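PDB 2OX4: putative mandelate racemase from Zymomonas mobilis, which is a magnesium-binding member of the enolase superfamily, probably acting as a lyase of the dehydratase type. Local coordinates for residues Ile192-Arg203 and Gln227-Ile237. Residues are numbered along the deposited sequence; the frame is centred on the assembly and turned at random. Where two conformers were deposited one is given.
Sequences IKIGVERVEAIR and QFAKAIEEFNI
R203 of helix 189-206 binds the backbone of F235 and N236 side-on across the contact. NE and NH2 both donate to the carbonyl oxygen of F235, each at 3.0 Å from F235 O, which lies 3° out of the guanidinium plane; NH2 adds a weak bond to N236 O. Bends at chi2 and chi3 curl the chain back to this position, and NH1 is satisfied separately by the carbonyls of V210 and G207. Replacing R203 by an alanine removes both donors and would probably leave F235 O without these two bonds and the backbone at N236 freer to shift. The F235 ring lies between E200 CA over one face and E234 CG, 3.6 Å above the other, while V199 CG1 packs 3.7 Å from F235 CB. Farther along, A231 CB touches I192 CG2 and V196 CG2, both at 3.6 Å. G195 lets F228 come close, CZ standing 3.6 Å from G195 CA, where a CB would collide with the ring. Q227, beside I192, has its OE1 bonded to L187 N. Segments 192-203 and 227-232 cross at -38° and belong to successive outer helices of the (beta/alpha)-barrel, 189-206 and 222-232; I232 and I237 pack inward on V214 of strand 211-215, and I202 touches Y150 and A154 of helix 147-159.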
ATOM      1  N   ILE C 192      -4.024 -26.361  25.222  1.00 14.12           N
ATOM      2  CA  ILE C 192      -5.302 -25.773  24.843  1.00 19.23           C
ATOM      3  C   ILE C 192      -6.413 -26.203  25.813  1.00 21.16           C
ATOM      4  O   ILE C 192      -7.189 -25.371  26.288  1.00 17.57           O
ATOM      5  CB  ILE C 192      -5.662 -26.113  23.374  1.00 18.71           C
ATOM      6  CG1 ILE C 192      -4.565 -25.623  22.408  1.00 14.10           C
ATOM      7  CG2 ILE C 192      -7.031 -25.560  22.999  1.00 20.90           C
ATOM      8  CD1 ILE C 192      -4.422 -24.084  22.323  1.00 19.27           C
ATOM      9  N   LYS C 193      -6.452 -27.497  26.134  1.00 18.89           N
ATOM     10  CA  LYS C 193      -7.467 -28.035  27.049  1.00 21.12           C
ATOM     11  C   LYS C 193      -7.386 -27.403  28.440  1.00 12.33           C
ATOM     12  O   LYS C 193      -8.417 -27.046  29.007  1.00 21.39           O
ATOM     13  CB  LYS C 193      -7.361 -29.563  27.142  1.00 23.77           C
ATOM     14  CG  LYS C 193      -8.449 -30.215  28.001  1.00 45.12           C
ATOM     15  CD  LYS C 193      -9.067 -31.430  27.321  1.00 61.95           C
ATOM     16  CE  LYS C 193      -8.506 -32.727  27.875  1.00 74.34           C
ATOM     17  NZ  LYS C 193      -7.274 -33.143  27.150  1.00 78.67           N
ATOM     18  N   ILE C 194      -6.173 -27.277  28.975  1.00 18.53           N
ATOM     19  CA  ILE C 194      -5.940 -26.638  30.284  1.00 17.08           C
ATOM     20  C   ILE C 194      -6.496 -25.202  30.303  1.00 27.45           C
ATOM     21  O   ILE C 194      -7.211 -24.811  31.234  1.00 18.10           O
ATOM     22  CB  ILE C 194      -4.442 -26.654  30.666  1.00 16.77           C
ATOM     23  CG1 ILE C 194      -4.007 -28.062  31.101  1.00 22.89           C
ATOM     24  CG2 ILE C 194      -4.147 -25.693  31.803  1.00 18.82           C
ATOM     25  CD1 ILE C 194      -2.496 -28.252  31.151  1.00 22.04           C
ATOM     26  N   GLY C 195      -6.195 -24.431  29.258  1.00 20.24           N
ATOM     27  CA  GLY C 195      -6.718 -23.077  29.148  1.00 13.04           C
ATOM     28  C   GLY C 195      -8.232 -23.036  29.013  1.00 14.37           C
ATOM     29  O   GLY C 195      -8.891 -22.279  29.719  1.00 17.39           O
ATOM     30  N   VAL C 196      -8.775 -23.848  28.111  1.00 13.57           N
ATOM     31  CA  VAL C 196     -10.217 -23.919  27.884  1.00 16.74           C
ATOM     32  C   VAL C 196     -10.966 -24.330  29.162  1.00 22.84           C
ATOM     33  O   VAL C 196     -11.980 -23.717  29.503  1.00 21.64           O
ATOM     34  CB  VAL C 196     -10.586 -24.887  26.737  1.00 18.63           C
ATOM     35  CG1 VAL C 196     -12.083 -25.167  26.721  1.00 17.85           C
ATOM     36  CG2 VAL C 196     -10.169 -24.304  25.380  1.00 15.59           C
ATOM     37  N   GLU C 197     -10.470 -25.353  29.860  1.00 19.67           N
ATOM     38  CA  GLU C 197     -11.189 -25.867  31.044  1.00 20.10           C
ATOM     39  C   GLU C 197     -11.290 -24.801  32.143  1.00 24.15           C
ATOM     40  O   GLU C 197     -12.293 -24.744  32.855  1.00 20.96           O
ATOM     41  CB  GLU C 197     -10.580 -27.176  31.586  1.00 20.17           C
ATOM     42  CG  GLU C 197      -9.260 -27.005  32.325  1.00 17.35           C
ATOM     43  CD  GLU C 197      -8.698 -28.310  32.861  1.00 20.96           C
ATOM     44  OE1 GLU C 197      -7.811 -28.248  33.738  1.00 26.00           O
ATOM     45  OE2 GLU C 197      -9.126 -29.382  32.384  1.00 25.65           O
ATOM     46  N   ARG C 198     -10.263 -23.955  32.255  1.00 16.32           N
ATOM     47  CA  ARG C 198     -10.250 -22.867  33.228  1.00 13.48           C
ATOM     48  C   ARG C 198     -11.241 -21.764  32.854  1.00 21.21           C
ATOM     49  O   ARG C 198     -12.025 -21.327  33.697  1.00 18.49           O
ATOM     50  CB  ARG C 198      -8.838 -22.312  33.412  1.00 13.08           C
ATOM     51  CG  ARG C 198      -7.904 -23.254  34.139  1.00 14.72           C
ATOM     52  CD  ARG C 198      -6.452 -22.965  33.853  1.00 19.98           C
ATOM     53  NE  ARG C 198      -5.581 -23.875  34.596  1.00 18.55           N
ATOM     54  CZ  ARG C 198      -4.253 -23.826  34.599  1.00 24.19           C
ATOM     55  NH1 ARG C 198      -3.612 -22.918  33.873  1.00 14.90           N
ATOM     56  NH2 ARG C 198      -3.559 -24.705  35.316  1.00 20.33           N
ATOM     57  N   VAL C 199     -11.224 -21.337  31.589  1.00 17.69           N
ATOM     58  CA  VAL C 199     -12.185 -20.340  31.103  1.00 15.59           C
ATOM     59  C   VAL C 199     -13.621 -20.845  31.233  1.00 13.64           C
ATOM     60  O   VAL C 199     -14.504 -20.123  31.725  1.00 16.49           O
ATOM     61  CB  VAL C 199     -11.909 -19.942  29.616  1.00 15.01           C
ATOM     62  CG1 VAL C 199     -13.039 -19.046  29.081  1.00 13.33           C
ATOM     63  CG2 VAL C 199     -10.545 -19.250  29.490  1.00 13.21           C
ATOM     64  N   GLU C 200     -13.842 -22.093  30.815  1.00 18.55           N
ATOM     65  CA  GLU C 200     -15.147 -22.749  30.943  1.00 20.15           C
ATOM     66  C   GLU C 200     -15.637 -22.849  32.398  1.00 18.83           C
ATOM     67  O   GLU C 200     -16.810 -22.563  32.684  1.00 18.95           O
ATOM     68  CB  GLU C 200     -15.096 -24.143  30.316  1.00 20.52           C
ATOM     69  CG  GLU C 200     -16.449 -24.811  30.187  1.00 33.36           C
ATOM     70  CD  GLU C 200     -16.441 -25.932  29.174  1.00 46.54           C
ATOM     71  OE1 GLU C 200     -17.427 -26.040  28.415  1.00 47.24           O
ATOM     72  OE2 GLU C 200     -15.449 -26.698  29.134  1.00 50.10           O
ATOM     73  N   ALA C 201     -14.739 -23.259  33.296  1.00 22.35           N
ATOM     74  CA  ALA C 201     -15.031 -23.333  34.734  1.00 19.04           C
ATOM     75  C   ALA C 201     -15.489 -21.985  35.294  1.00 24.53           C
ATOM     76  O   ALA C 201     -16.494 -21.907  36.013  1.00 15.49           O
ATOM     77  CB  ALA C 201     -13.816 -23.830  35.498  1.00 15.76           C
ATOM     78  N   ILE C 202     -14.740 -20.936  34.964  1.00 18.47           N
ATOM     79  CA  ILE C 202     -15.069 -19.588  35.409  1.00 16.89           C
ATOM     80  C   ILE C 202     -16.413 -19.135  34.837  1.00 14.99           C
ATOM     81  O   ILE C 202     -17.260 -18.658  35.588  1.00 20.32           O
ATOM     82  CB  ILE C 202     -13.959 -18.572  35.063  1.00 14.06           C
ATOM     83  CG1 ILE C 202     -12.692 -18.849  35.885  1.00 20.41           C
ATOM     84  CG2 ILE C 202     -14.433 -17.156  35.331  1.00 14.86           C
ATOM     85  CD1 ILE C 202     -11.394 -18.242  35.275  1.00 14.30           C
ATOM     86  N   ARG C 203     -16.615 -19.305  33.527  1.00 15.79           N
ATOM     87  CA  ARG C 203     -17.852 -18.865  32.867  1.00 13.93           C
ATOM     88  C   ARG C 203     -19.093 -19.586  33.411  1.00 21.46           C
ATOM     89  O   ARG C 203     -20.142 -18.966  33.647  1.00 16.70           O
ATOM     90  CB  ARG C 203     -17.767 -19.044  31.344  1.00 12.17           C
ATOM     91  CG  ARG C 203     -19.074 -18.792  30.574  1.00 17.00           C
ATOM     92  CD  ARG C 203     -19.591 -17.346  30.711  1.00 18.26           C
ATOM     93  NE  ARG C 203     -18.782 -16.372  29.962  1.00 17.49           N
ATOM     94  CZ  ARG C 203     -18.563 -15.113  30.341  1.00 23.11           C
ATOM     95  NH1 ARG C 203     -19.078 -14.647  31.476  1.00 16.18           N
ATOM     96  NH2 ARG C 203     -17.808 -14.314  29.584  1.00 15.32           N
ATOM     97  N   GLN C 227      -4.382 -19.718  17.883  1.00 10.60           N
ATOM     98  CA  GLN C 227      -4.825 -21.083  18.159  1.00  9.29           C
ATOM     99  C   GLN C 227      -5.689 -21.129  19.416  1.00 10.18           C
ATOM    100  O   GLN C 227      -6.750 -21.774  19.425  1.00 13.69           O
ATOM    101  CB  GLN C 227      -3.607 -21.990  18.316  1.00  8.89           C
ATOM    102  CG  GLN C 227      -3.952 -23.471  18.439  1.00 10.16           C
ATOM    103  CD  GLN C 227      -2.738 -24.306  18.743  1.00 11.40           C
ATOM    104  OE1 GLN C 227      -1.604 -23.821  18.662  1.00 13.41           O
ATOM    105  NE2 GLN C 227      -2.957 -25.581  19.060  1.00 10.49           N
ATOM    106  N   PHE C 228      -5.243 -20.444  20.461  1.00  8.93           N
ATOM    107  CA  PHE C 228      -6.005 -20.377  21.701  1.00 11.31           C
ATOM    108  C   PHE C 228      -7.290 -19.557  21.583  1.00 18.25           C
ATOM    109  O   PHE C 228      -8.321 -19.955  22.135  1.00 13.32           O
ATOM    110  CB  PHE C 228      -5.150 -19.867  22.865  1.00 10.79           C
ATOM    111  CG  PHE C 228      -5.798 -20.062  24.203  1.00 12.22           C
ATOM    112  CD1 PHE C 228      -6.300 -21.314  24.561  1.00 20.31           C
ATOM    113  CD2 PHE C 228      -5.921 -19.001  25.092  1.00 12.58           C
ATOM    114  CE1 PHE C 228      -6.912 -21.504  25.800  1.00 20.13           C
ATOM    115  CE2 PHE C 228      -6.526 -19.178  26.339  1.00 14.58           C
ATOM    116  CZ  PHE C 228      -7.021 -20.434  26.687  1.00 18.51           C
ATOM    117  N   ALA C 229      -7.245 -18.430  20.864  1.00 11.26           N
ATOM    118  CA  ALA C 229      -8.466 -17.627  20.633  1.00 11.42           C
ATOM    119  C   ALA C 229      -9.607 -18.442  20.016  1.00 12.54           C
ATOM    120  O   ALA C 229     -10.764 -18.311  20.429  1.00 16.75           O
ATOM    121  CB  ALA C 229      -8.164 -16.404  19.750  1.00 11.44           C
ATOM    122  N   LYS C 230      -9.276 -19.275  19.035  1.00 13.23           N
ATOM    123  CA  LYS C 230     -10.262 -20.149  18.409  0.50 17.14           C
ATOM    124  C   LYS C 230     -10.962 -21.034  19.434  1.00 14.40           C
ATOM    125  O   LYS C 230     -12.171 -21.258  19.358  1.00 16.81           O
ATOM    126  CB  LYS C 230      -9.605 -21.013  17.331  0.50 18.68           C
ATOM    127  CG  LYS C 230      -9.104 -20.229  16.127  0.50 34.19           C
ATOM    128  CD  LYS C 230      -8.560 -21.157  15.054  0.50 40.36           C
ATOM    129  CE  LYS C 230      -7.672 -20.406  14.074  0.50 42.36           C
ATOM    130  NZ  LYS C 230      -8.416 -19.334  13.358  0.50 24.74           N
ATOM    131  N   ALA C 231     -10.193 -21.537  20.394  1.00 14.65           N
ATOM    132  CA  ALA C 231     -10.707 -22.481  21.379  1.00 16.82           C
ATOM    133  C   ALA C 231     -11.583 -21.840  22.453  1.00 20.32           C
ATOM    134  O   ALA C 231     -12.425 -22.522  23.049  1.00 17.91           O
ATOM    135  CB  ALA C 231      -9.563 -23.236  22.011  1.00 17.16           C
ATOM    136  N   ILE C 232     -11.390 -20.541  22.702  1.00 19.17           N
ATOM    137  CA  ILE C 232     -12.119 -19.834  23.779  1.00 17.34           C
ATOM    138  C   ILE C 232     -13.145 -18.798  23.325  1.00 19.65           C
ATOM    139  O   ILE C 232     -13.843 -18.219  24.157  1.00 19.41           O
ATOM    140  CB  ILE C 232     -11.197 -19.180  24.825  1.00 15.91           C
ATOM    141  CG1 ILE C 232     -10.314 -18.099  24.186  1.00 19.63           C
ATOM    142  CG2 ILE C 232     -10.399 -20.241  25.606  1.00 18.95           C
ATOM    143  CD1 ILE C 232      -9.589 -17.221  25.193  1.00 21.14           C
ATOM    144  N   GLU C 233     -13.252 -18.569  22.021  1.00 15.82           N
ATOM    145  CA  GLU C 233     -14.134 -17.504  21.534  1.00 26.59           C
ATOM    146  C   GLU C 233     -15.609 -17.732  21.889  1.00 24.18           C
ATOM    147  O   GLU C 233     -16.335 -16.772  22.156  1.00 20.03           O
ATOM    148  CB  GLU C 233     -13.954 -17.242  20.040  1.00 25.29           C
ATOM    149  CG  GLU C 233     -14.107 -18.464  19.147  1.00 40.62           C
ATOM    150  CD  GLU C 233     -13.936 -18.141  17.672  1.00 47.13           C
ATOM    151  OE1 GLU C 233     -14.068 -19.073  16.850  1.00 67.16           O
ATOM    152  OE2 GLU C 233     -13.665 -16.964  17.336  1.00 56.45           O
ATOM    153  N   GLU C 234     -16.028 -18.999  21.932  1.00 18.70           N
ATOM    154  CA  GLU C 234     -17.392 -19.366  22.343  1.00 24.24           C
ATOM    155  C   GLU C 234     -17.803 -18.879  23.750  1.00 21.49           C
ATOM    156  O   GLU C 234     -18.992 -18.797  24.061  1.00 19.60           O
ATOM    157  CB  GLU C 234     -17.585 -20.879  22.237  1.00 21.18           C
ATOM    158  CG  GLU C 234     -16.780 -21.670  23.257  1.00 23.40           C
ATOM    159  CD  GLU C 234     -16.655 -23.129  22.882  1.00 51.69           C
ATOM    160  OE1 GLU C 234     -15.709 -23.473  22.137  1.00 51.20           O
ATOM    161  OE2 GLU C 234     -17.508 -23.925  23.333  1.00 34.85           O
ATOM    162  N   PHE C 235     -16.824 -18.541  24.584  1.00 13.71           N
ATOM    163  CA  PHE C 235     -17.103 -18.171  25.967  1.00 15.77           C
ATOM    164  C   PHE C 235     -17.301 -16.674  26.199  1.00 15.89           C
ATOM    165  O   PHE C 235     -17.338 -16.239  27.353  1.00 16.64           O
ATOM    166  CB  PHE C 235     -16.013 -18.705  26.897  1.00 14.32           C
ATOM    167  CG  PHE C 235     -15.888 -20.203  26.871  1.00 19.30           C
ATOM    168  CD1 PHE C 235     -14.771 -20.810  26.307  1.00 21.37           C
ATOM    169  CD2 PHE C 235     -16.899 -21.009  27.398  1.00 21.60           C
ATOM    170  CE1 PHE C 235     -14.649 -22.203  26.271  1.00 25.35           C
ATOM    171  CE2 PHE C 235     -16.789 -22.403  27.369  1.00 25.50           C
ATOM    172  CZ  PHE C 235     -15.663 -23.001  26.807  1.00 26.35           C
ATOM    173  N   ASN C 236     -17.419 -15.904  25.115  1.00 16.67           N
ATOM    174  CA  ASN C 236     -17.625 -14.448  25.189  1.00 18.09           C
ATOM    175  C   ASN C 236     -16.538 -13.730  26.002  1.00 19.24           C
ATOM    176  O   ASN C 236     -16.779 -13.225  27.102  1.00 20.53           O
ATOM    177  CB  ASN C 236     -19.040 -14.108  25.704  1.00 18.10           C
ATOM    178  CG  ASN C 236     -19.335 -12.605  25.690  1.00 36.95           C
ATOM    179  OD1 ASN C 236     -19.928 -12.069  26.633  1.00 33.61           O
ATOM    180  ND2 ASN C 236     -18.920 -11.923  24.619  1.00 22.57           N
ATOM    181  N   ILE C 237     -15.329 -13.710  25.454  1.00 13.54           N
ATOM    182  CA  ILE C 237     -14.185 -13.098  26.123  1.00 11.42           C
ATOM    183  C   ILE C 237     -14.247 -11.591  25.896  1.00 13.59           C
ATOM    184  O   ILE C 237     -14.405 -11.139  24.770  1.00 10.46           O
ATOM    185  CB  ILE C 237     -12.857 -13.703  25.576  1.00 14.78           C
ATOM    186  CG1 ILE C 237     -12.864 -15.228  25.742  1.00 17.32           C
ATOM    187  CG2 ILE C 237     -11.623 -13.061  26.222  1.00 12.69           C
ATOM    188  CD1 ILE C 237     -13.103 -15.693  27.172  1.00 15.34           C
TER